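Local coordinates for type III chaperone protein ShcA (Pseudomonas syringae pv. tomato, PDB 4G6T) that probably serves as a type III secretion chaperone of the CesT family that binds an effector protein before its export, at residues L7-L12 and C47-E52; T11-F16 and L25-H30; S17-M22 and T110-M115. All coordinates share one frame; numbering follows the deposited sequence.

All three contacts use helix 8-19, and they follow one another along it from start to end. Contact 1 joins its first turn to the end of strand 41-48 and the turn after it. Contact 2 joins its middle to the loop that leads into strand 32-37. Contact 3 joins its last turn to helix 108-127. Contacts 1 and 2 are mostly buried and touch through C47 and F27. Contact 1 is aromatic and sulfur packing, contact 2 aliphatic and CH-pi packing, and each has one bridging water. Contact 3 is smaller and only partly buried. It has one lysine-serine hydrogen bond and a little aliphatic packing. F16 of contact 2 packs on L111, K112 and M115 of contact 3.

Contact 1 (L7-L12 and C47-E52); sequences LFYKTL and CDYARE
The rings of Y9 and Y49 form an oblique aromatic pair, with planes at 70° and centroids 5.9 Å apart. The closest approach is Y9 CE2 to Y49 CD1, 3.9 Å. C47 touches both rings. Its CB lies over one face of the Y49 ring, displaced toward the rim. Its SG meets Y9 in an oblique Cys sulfur-aromatic contact, 4.6 Å from the ring centroid and 43° off the normal. The same SG is 3.4 Å from Y9 CB, so the sulfur packs against the root of the side chain as well as the ring. At the edge of the Y9 ring, in its plane, sits a water. It accepts from Y9 OH at 2.7 Å and donates to Y49 O at 2.7 Å. The phenol is thus tied to the 47-52 backbone through one water. Y9 CG stands anti to the carbonyl carbon (chi1 -56°), which carries the ring from the helix across to the turn. There Y9 OH also comes within 3.4 Å of E52 CA. Residues Y49 to E52 make a type I beta turn. Y49 O accepts from E52 N as well as from the water, so two donors hold it. Within 47-52, R51 NH1 forms a salt bridge with D48 OD2, on the syn side and somewhat out of the carboxylate plane. R53 NE shares that oxygen. Y49 also reaches an apolar side chain of the chain of another protein. C47 packs on F27, and Y9 on R103 and L106 in the loop before helix 108-127. The contact sets the start of helix 8-19 against the connection between the antiparallel strands 41-48 and 53-59.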
# COMPACT_ATOMS: atom_id res chain seq x y z
N LEU A 7 -9.78 -11.22 -8.93
CA LEU A 7 -8.56 -11.83 -8.36
C LEU A 7 -7.28 -11.42 -9.07
O LEU A 7 -6.23 -11.87 -8.74
CB LEU A 7 -8.68 -13.35 -8.29
CG LEU A 7 -9.55 -13.89 -7.19
CD1 LEU A 7 -10.02 -15.28 -7.58
CD2 LEU A 7 -8.78 -13.79 -5.87
N PHE A 8 -7.37 -10.61 -10.14
CA PHE A 8 -6.21 -10.10 -10.85
C PHE A 8 -5.15 -9.46 -9.91
O PHE A 8 -3.98 -9.65 -10.10
CB PHE A 8 -6.69 -9.04 -11.84
CG PHE A 8 -5.65 -8.52 -12.77
CD1 PHE A 8 -5.40 -9.19 -13.96
CD2 PHE A 8 -4.89 -7.41 -12.45
CE1 PHE A 8 -4.44 -8.73 -14.87
CE2 PHE A 8 -3.90 -6.95 -13.34
CZ PHE A 8 -3.68 -7.62 -14.54
N TYR A 9 -5.65 -8.70 -8.94
CA TYR A 9 -4.79 -7.98 -7.98
C TYR A 9 -3.98 -8.97 -7.13
O TYR A 9 -2.77 -8.81 -7.00
CB TYR A 9 -5.62 -7.06 -7.09
CG TYR A 9 -6.46 -6.07 -7.92
CD1 TYR A 9 -5.87 -4.97 -8.55
CD2 TYR A 9 -7.80 -6.33 -8.16
CE1 TYR A 9 -6.65 -4.15 -9.37
CE2 TYR A 9 -8.56 -5.52 -8.97
CZ TYR A 9 -7.96 -4.45 -9.58
OH TYR A 9 -8.80 -3.64 -10.38
N LYS A 10 -4.66 -10.00 -6.64
CA LYS A 10 -3.97 -11.05 -5.88
C LYS A 10 -2.93 -11.73 -6.74
O LYS A 10 -1.80 -12.01 -6.31
CB LYS A 10 -4.97 -12.08 -5.39
CG LYS A 10 -4.26 -13.26 -4.75
CD LYS A 10 -5.19 -14.37 -4.32
CE LYS A 10 -4.42 -15.46 -3.57
NZ LYS A 10 -3.43 -16.20 -4.37
N THR A 11 -3.27 -12.09 -7.96
CA THR A 11 -2.31 -12.72 -8.84
C THR A 11 -1.04 -11.89 -9.03
O THR A 11 0.10 -12.37 -9.05
CB THR A 11 -2.96 -13.09 -10.19
OG1 THR A 11 -4.14 -13.84 -9.87
CG2 THR A 11 -1.99 -13.86 -11.05
N LEU A 12 -1.25 -10.58 -9.19
CA LEU A 12 -0.14 -9.66 -9.33
C LEU A 12 0.69 -9.67 -8.05
O LEU A 12 1.92 -9.67 -8.12
CB LEU A 12 -0.65 -8.24 -9.60
CG LEU A 12 0.43 -7.15 -9.59
CD1 LEU A 12 1.42 -7.36 -10.67
CD2 LEU A 12 -0.31 -5.81 -9.68
N CYS A 47 -7.08 -2.53 -2.94
CA CYS A 47 -7.72 -2.85 -4.19
C CYS A 47 -9.03 -2.10 -4.32
O CYS A 47 -9.93 -2.29 -3.50
CB CYS A 47 -8.06 -4.35 -4.23
SG CYS A 47 -6.61 -5.39 -4.24
N ASP A 48 -9.17 -1.26 -5.34
CA ASP A 48 -10.42 -0.58 -5.55
C ASP A 48 -11.11 -1.26 -6.73
O ASP A 48 -10.91 -0.91 -7.89
CB ASP A 48 -10.19 0.90 -5.80
CG ASP A 48 -11.49 1.67 -5.92
OD1 ASP A 48 -12.57 1.06 -5.99
OD2 ASP A 48 -11.40 2.93 -5.98
N TYR A 49 -11.87 -2.29 -6.43
CA TYR A 49 -12.37 -3.18 -7.47
C TYR A 49 -13.36 -2.44 -8.37
O TYR A 49 -13.27 -2.60 -9.57
CB TYR A 49 -13.09 -4.40 -6.88
CG TYR A 49 -12.32 -5.20 -5.81
CD1 TYR A 49 -11.24 -6.03 -6.16
CD2 TYR A 49 -12.63 -5.05 -4.50
CE1 TYR A 49 -10.52 -6.70 -5.18
CE2 TYR A 49 -11.89 -5.71 -3.54
CZ TYR A 49 -10.89 -6.56 -3.89
OH TYR A 49 -10.18 -7.24 -2.90
N ALA A 50 -14.22 -1.64 -7.75
CA ALA A 50 -15.27 -0.93 -8.47
C ALA A 50 -14.70 0.02 -9.49
O ALA A 50 -15.26 0.17 -10.61
CB ALA A 50 -16.18 -0.22 -7.50
N ARG A 51 -13.58 0.67 -9.16
CA ARG A 51 -12.95 1.62 -10.06
C ARG A 51 -11.76 1.07 -10.80
O ARG A 51 -11.06 1.80 -11.50
CB ARG A 51 -12.60 2.92 -9.29
CG ARG A 51 -13.74 3.49 -8.44
CD ARG A 51 -13.41 4.84 -7.81
NE ARG A 51 -14.46 5.37 -6.91
CZ ARG A 51 -14.68 4.99 -5.65
NH1 ARG A 51 -13.93 4.06 -5.06
NH2 ARG A 51 -15.68 5.54 -4.95
N GLU A 52 -11.52 -0.24 -10.69
CA GLU A 52 -10.52 -0.92 -11.48
C GLU A 52 -9.16 -0.24 -11.34
O GLU A 52 -8.48 0.05 -12.25
CB GLU A 52 -10.95 -1.07 -12.95
CG GLU A 52 -12.22 -1.89 -13.05
CD GLU A 52 -12.65 -2.14 -14.51
OE1 GLU A 52 -11.88 -2.72 -15.29
OE2 GLU A 52 -13.79 -1.74 -14.84
O HOH W 1 -11.44 -4.37 -10.50

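Contact 2 (T11-F16 and L25-H30); sequences TLLDDF and LVFDDH
The connection from helix 8-19 to strand 32-37 folds back on the middle of the helix, and L13 meets F27 there in a CH-pi contact. L13 CD2 sits over one face of the F27 ring, 3.8 Å from its centroid and 18° off the normal. The methyl is offset toward the rim, and its closest ring atom is F27 CE2, at 3.6 Å. L13 CG lies anti to its own N (chi1 -170°), and both methyls are turned to the loop. The L13 side chain lies roughly perpendicular to that of L25, with L13 CG 3.9 Å from L25 CB. L25 CD1 then meets the F16 ring at its edge, in plane, 3.9 Å from F16 CE2. One water bridges the two segments at a polar point. It donates to D14 OD1 at 2.8 Å and to L25 O at 2.9 Å. The other carboxylate oxygen, D14 OD2, forms a salt bridge with K10. L25 N is hydrogen-bonded to S17 OG. The loop also meets the chain of another protein: F27 O is hydrogen-bonded to a polar side chain of it, and L25 packs on an apolar one. Around this core, L25 and F27 rest on C33 of strand 32-37. L13 and F27 touch L45 of strand 41-48, while F16 packs on L111 and M115 of helix 108-127.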
# COMPACT_ATOMS: atom_id res chain seq x y z
N THR A 11 -3.27 -12.09 -7.96
CA THR A 11 -2.31 -12.72 -8.84
C THR A 11 -1.04 -11.89 -9.03
O THR A 11 0.10 -12.37 -9.05
CB THR A 11 -2.96 -13.09 -10.19
OG1 THR A 11 -4.14 -13.84 -9.87
CG2 THR A 11 -1.99 -13.86 -11.05
N LEU A 12 -1.25 -10.58 -9.19
CA LEU A 12 -0.14 -9.66 -9.33
C LEU A 12 0.69 -9.67 -8.05
O LEU A 12 1.92 -9.67 -8.12
CB LEU A 12 -0.65 -8.24 -9.60
CG LEU A 12 0.43 -7.15 -9.59
CD1 LEU A 12 1.42 -7.36 -10.67
CD2 LEU A 12 -0.31 -5.81 -9.68
N LEU A 13 0.00 -9.55 -6.93
CA LEU A 13 0.66 -9.55 -5.62
C LEU A 13 1.48 -10.81 -5.38
O LEU A 13 2.62 -10.71 -4.89
CB LEU A 13 -0.28 -9.25 -4.51
CG LEU A 13 0.34 -8.99 -3.12
CD1 LEU A 13 1.26 -7.79 -3.19
CD2 LEU A 13 -0.76 -8.78 -2.10
N ASP A 14 0.91 -11.96 -5.82
CA ASP A 14 1.71 -13.20 -5.78
C ASP A 14 2.94 -13.18 -6.64
O ASP A 14 4.00 -13.65 -6.21
CB ASP A 14 0.84 -14.36 -6.24
CG ASP A 14 -0.28 -14.70 -5.26
OD1 ASP A 14 -0.32 -14.20 -4.10
OD2 ASP A 14 -1.24 -15.45 -5.70
N ASP A 15 2.85 -12.66 -7.83
CA ASP A 15 4.00 -12.52 -8.73
C ASP A 15 5.04 -11.54 -8.18
O ASP A 15 6.24 -11.75 -8.35
CB ASP A 15 3.58 -12.09 -10.13
CG ASP A 15 2.93 -13.24 -10.94
OD1 ASP A 15 2.92 -14.36 -10.42
OD2 ASP A 15 2.50 -13.02 -12.10
N PHE A 16 4.55 -10.47 -7.55
CA PHE A 16 5.44 -9.47 -6.91
C PHE A 16 6.22 -10.11 -5.77
O PHE A 16 7.44 -9.97 -5.70
CB PHE A 16 4.54 -8.31 -6.45
CG PHE A 16 5.23 -7.24 -5.64
CD1 PHE A 16 5.94 -6.25 -6.27
CD2 PHE A 16 5.01 -7.16 -4.28
CE1 PHE A 16 6.51 -5.21 -5.54
CE2 PHE A 16 5.59 -6.13 -3.53
CZ PHE A 16 6.34 -5.18 -4.18
N LEU A 25 2.86 -12.03 0.10
CA LEU A 25 2.02 -11.02 0.68
C LEU A 25 0.58 -11.34 0.33
O LEU A 25 0.34 -11.93 -0.73
CB LEU A 25 2.39 -9.65 0.11
CG LEU A 25 3.77 -9.15 0.51
CD1 LEU A 25 4.35 -8.17 -0.49
CD2 LEU A 25 3.72 -8.64 1.95
N VAL A 26 -0.34 -10.91 1.18
CA VAL A 26 -1.76 -11.20 0.99
C VAL A 26 -2.63 -9.97 1.16
O VAL A 26 -2.35 -9.06 1.94
CB VAL A 26 -2.28 -12.33 1.89
CG1 VAL A 26 -1.39 -13.56 1.74
CG2 VAL A 26 -2.37 -11.88 3.31
N PHE A 27 -3.72 -9.94 0.41
CA PHE A 27 -4.74 -8.96 0.71
C PHE A 27 -5.66 -9.48 1.79
O PHE A 27 -6.14 -10.64 1.70
CB PHE A 27 -5.58 -8.65 -0.56
CG PHE A 27 -4.84 -7.87 -1.59
CD1 PHE A 27 -4.48 -6.55 -1.34
CD2 PHE A 27 -4.50 -8.40 -2.83
CE1 PHE A 27 -3.72 -5.84 -2.25
CE2 PHE A 27 -3.73 -7.68 -3.74
CZ PHE A 27 -3.41 -6.39 -3.47
N ASP A 28 -5.96 -8.68 2.81
CA ASP A 28 -6.94 -9.06 3.79
C ASP A 28 -8.40 -8.96 3.30
O ASP A 28 -8.65 -8.76 2.11
CB ASP A 28 -6.68 -8.26 5.08
CG ASP A 28 -6.97 -6.74 4.96
OD1 ASP A 28 -7.66 -6.32 4.04
OD2 ASP A 28 -6.54 -5.99 5.90
N ASP A 29 -9.36 -9.18 4.17
CA ASP A 29 -10.77 -9.20 3.82
C ASP A 29 -11.36 -7.80 3.66
O ASP A 29 -12.57 -7.63 3.50
CB ASP A 29 -11.56 -10.00 4.88
CG ASP A 29 -11.39 -11.51 4.75
OD1 ASP A 29 -10.91 -12.05 3.74
OD2 ASP A 29 -11.79 -12.19 5.69
N HIS A 30 -10.48 -6.80 3.69
CA HIS A 30 -10.84 -5.45 3.28
C HIS A 30 -10.13 -5.08 2.02
O HIS A 30 -10.17 -3.91 1.60
CB HIS A 30 -10.52 -4.47 4.38
CG HIS A 30 -11.38 -4.66 5.58
ND1 HIS A 30 -12.54 -4.01 5.74
CD2 HIS A 30 -11.22 -5.48 6.69
CE1 HIS A 30 -13.11 -4.39 6.89
NE2 HIS A 30 -12.29 -5.29 7.47
O HOH W 2 -1.64 -12.07 -2.78

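Contact 3 (S17-M22 and T110-M115); sequences SRSLEM and TLKREM
The backbones stay well apart where S19 and L20 meet K112: the nearest CA atoms, of L20 and K112, are 9.7 Å from each other. Helix 8-19 ends here in a Schellman motif. E21 takes a positive phi of 47°, and M22 N bonds back to S17 O at 3.2 Å. A second bond into the last turn, from E21 N to R18 O, is weak. K112 reaches across from helix 108-127. Its CG stands anti to the carbonyl carbon (chi1 -70°), and the chain beyond CG is fully extended. The lysine therefore reaches the end of helix 8-19 with its full length. Near its end the lysine runs antiparallel to L20, with L20 CD1 3.9 Å from K112 CE. F16 also packs on K112. L20 and K112 both touch apolar side chains of the chain of another protein, and the L20 backbone hydrogen-bonds to it, so this helix pair borders the bound partner. S19 CB points toward helix 108-127, and S19 OG accepts a hydrogen bond from K112 NZ at 2.7 Å.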
# COMPACT_ATOMS: atom_id res chain seq x y z
N SER A 17 5.52 -10.89 -4.94
CA SER A 17 6.11 -11.58 -3.79
C SER A 17 7.16 -12.55 -4.34
O SER A 17 8.26 -12.66 -3.80
CB SER A 17 5.05 -12.30 -2.98
OG SER A 17 4.04 -11.46 -2.44
N ARG A 18 6.85 -13.24 -5.42
CA ARG A 18 7.82 -14.22 -5.99
C ARG A 18 9.07 -13.51 -6.47
O ARG A 18 10.20 -14.02 -6.34
CB ARG A 18 7.20 -14.97 -7.15
CG ARG A 18 6.24 -16.08 -6.74
CD ARG A 18 5.59 -16.70 -7.97
NE ARG A 18 4.56 -17.65 -7.59
CZ ARG A 18 3.96 -18.51 -8.41
NH1 ARG A 18 4.23 -18.60 -9.72
NH2 ARG A 18 3.06 -19.32 -7.89
N SER A 19 8.88 -12.33 -7.04
CA SER A 19 10.00 -11.52 -7.51
C SER A 19 10.87 -11.06 -6.32
O SER A 19 12.08 -11.02 -6.42
CB SER A 19 9.50 -10.28 -8.25
OG SER A 19 10.53 -9.72 -9.03
N LEU A 20 10.21 -10.67 -5.24
CA LEU A 20 10.83 -10.16 -4.00
C LEU A 20 11.49 -11.32 -3.23
O LEU A 20 12.12 -11.11 -2.19
CB LEU A 20 9.79 -9.44 -3.13
CG LEU A 20 9.78 -7.90 -3.27
CD1 LEU A 20 9.66 -7.42 -4.71
CD2 LEU A 20 8.65 -7.40 -2.38
N GLU A 21 11.30 -12.54 -3.74
CA GLU A 21 11.68 -13.82 -3.12
C GLU A 21 11.27 -13.92 -1.66
O GLU A 21 12.11 -14.11 -0.78
CB GLU A 21 13.20 -14.05 -3.27
CG GLU A 21 13.63 -14.09 -4.73
CD GLU A 21 15.13 -14.20 -4.91
OE1 GLU A 21 15.89 -13.91 -3.96
OE2 GLU A 21 15.55 -14.57 -6.02
N MET A 22 9.99 -13.80 -1.38
CA MET A 22 9.50 -13.75 -0.03
C MET A 22 8.21 -14.52 0.14
O MET A 22 7.46 -14.82 -0.82
CB MET A 22 9.29 -12.29 0.47
CG MET A 22 8.09 -11.62 -0.17
SD MET A 22 7.92 -9.84 0.22
CE MET A 22 7.18 -9.89 1.81
N THR A 110 5.97 -2.23 -13.06
CA THR A 110 5.24 -0.95 -12.79
C THR A 110 4.96 -0.81 -11.33
O THR A 110 5.16 0.27 -10.74
CB THR A 110 3.97 -0.80 -13.64
OG1 THR A 110 4.39 -0.70 -15.00
CG2 THR A 110 3.21 0.44 -13.26
N LEU A 111 4.48 -1.86 -10.68
CA LEU A 111 4.25 -1.79 -9.27
C LEU A 111 5.54 -1.46 -8.51
O LEU A 111 5.54 -0.67 -7.55
CB LEU A 111 3.58 -3.09 -8.76
CG LEU A 111 3.32 -3.22 -7.26
CD1 LEU A 111 2.43 -2.12 -6.68
CD2 LEU A 111 2.66 -4.56 -6.94
N LYS A 112 6.63 -2.15 -8.86
CA LYS A 112 7.95 -1.89 -8.22
C LYS A 112 8.35 -0.42 -8.39
O LYS A 112 8.69 0.24 -7.38
CB LYS A 112 9.04 -2.79 -8.80
CG LYS A 112 8.90 -4.24 -8.40
CD LYS A 112 10.04 -5.04 -8.98
CE LYS A 112 9.95 -6.45 -8.45
NZ LYS A 112 11.20 -7.12 -8.83
N ARG A 113 8.27 0.07 -9.61
CA ARG A 113 8.67 1.45 -9.93
C ARG A 113 7.81 2.46 -9.16
O ARG A 113 8.32 3.46 -8.56
CB ARG A 113 8.55 1.71 -11.42
CG ARG A 113 9.03 3.08 -11.86
CD ARG A 113 9.03 3.25 -13.37
NE ARG A 113 7.71 3.02 -13.98
CZ ARG A 113 7.34 1.91 -14.63
NH1 ARG A 113 8.16 0.86 -14.80
NH2 ARG A 113 6.14 1.86 -15.14
N GLU A 114 6.52 2.26 -9.13
CA GLU A 114 5.64 3.15 -8.47
C GLU A 114 5.78 3.10 -6.94
O GLU A 114 5.67 4.13 -6.27
CB GLU A 114 4.18 2.97 -8.86
CG GLU A 114 3.96 3.26 -10.35
CD GLU A 114 3.95 4.73 -10.68
OE1 GLU A 114 4.02 5.63 -9.80
OE2 GLU A 114 3.88 4.98 -11.91
N MET A 115 6.05 1.92 -6.37
CA MET A 115 6.28 1.85 -4.94
C MET A 115 7.56 2.60 -4.60
O MET A 115 7.54 3.33 -3.63
CB MET A 115 6.39 0.39 -4.57
CG MET A 115 5.05 -0.20 -4.36
SD MET A 115 5.11 -1.94 -3.83
CE MET A 115 6.28 -1.60 -2.45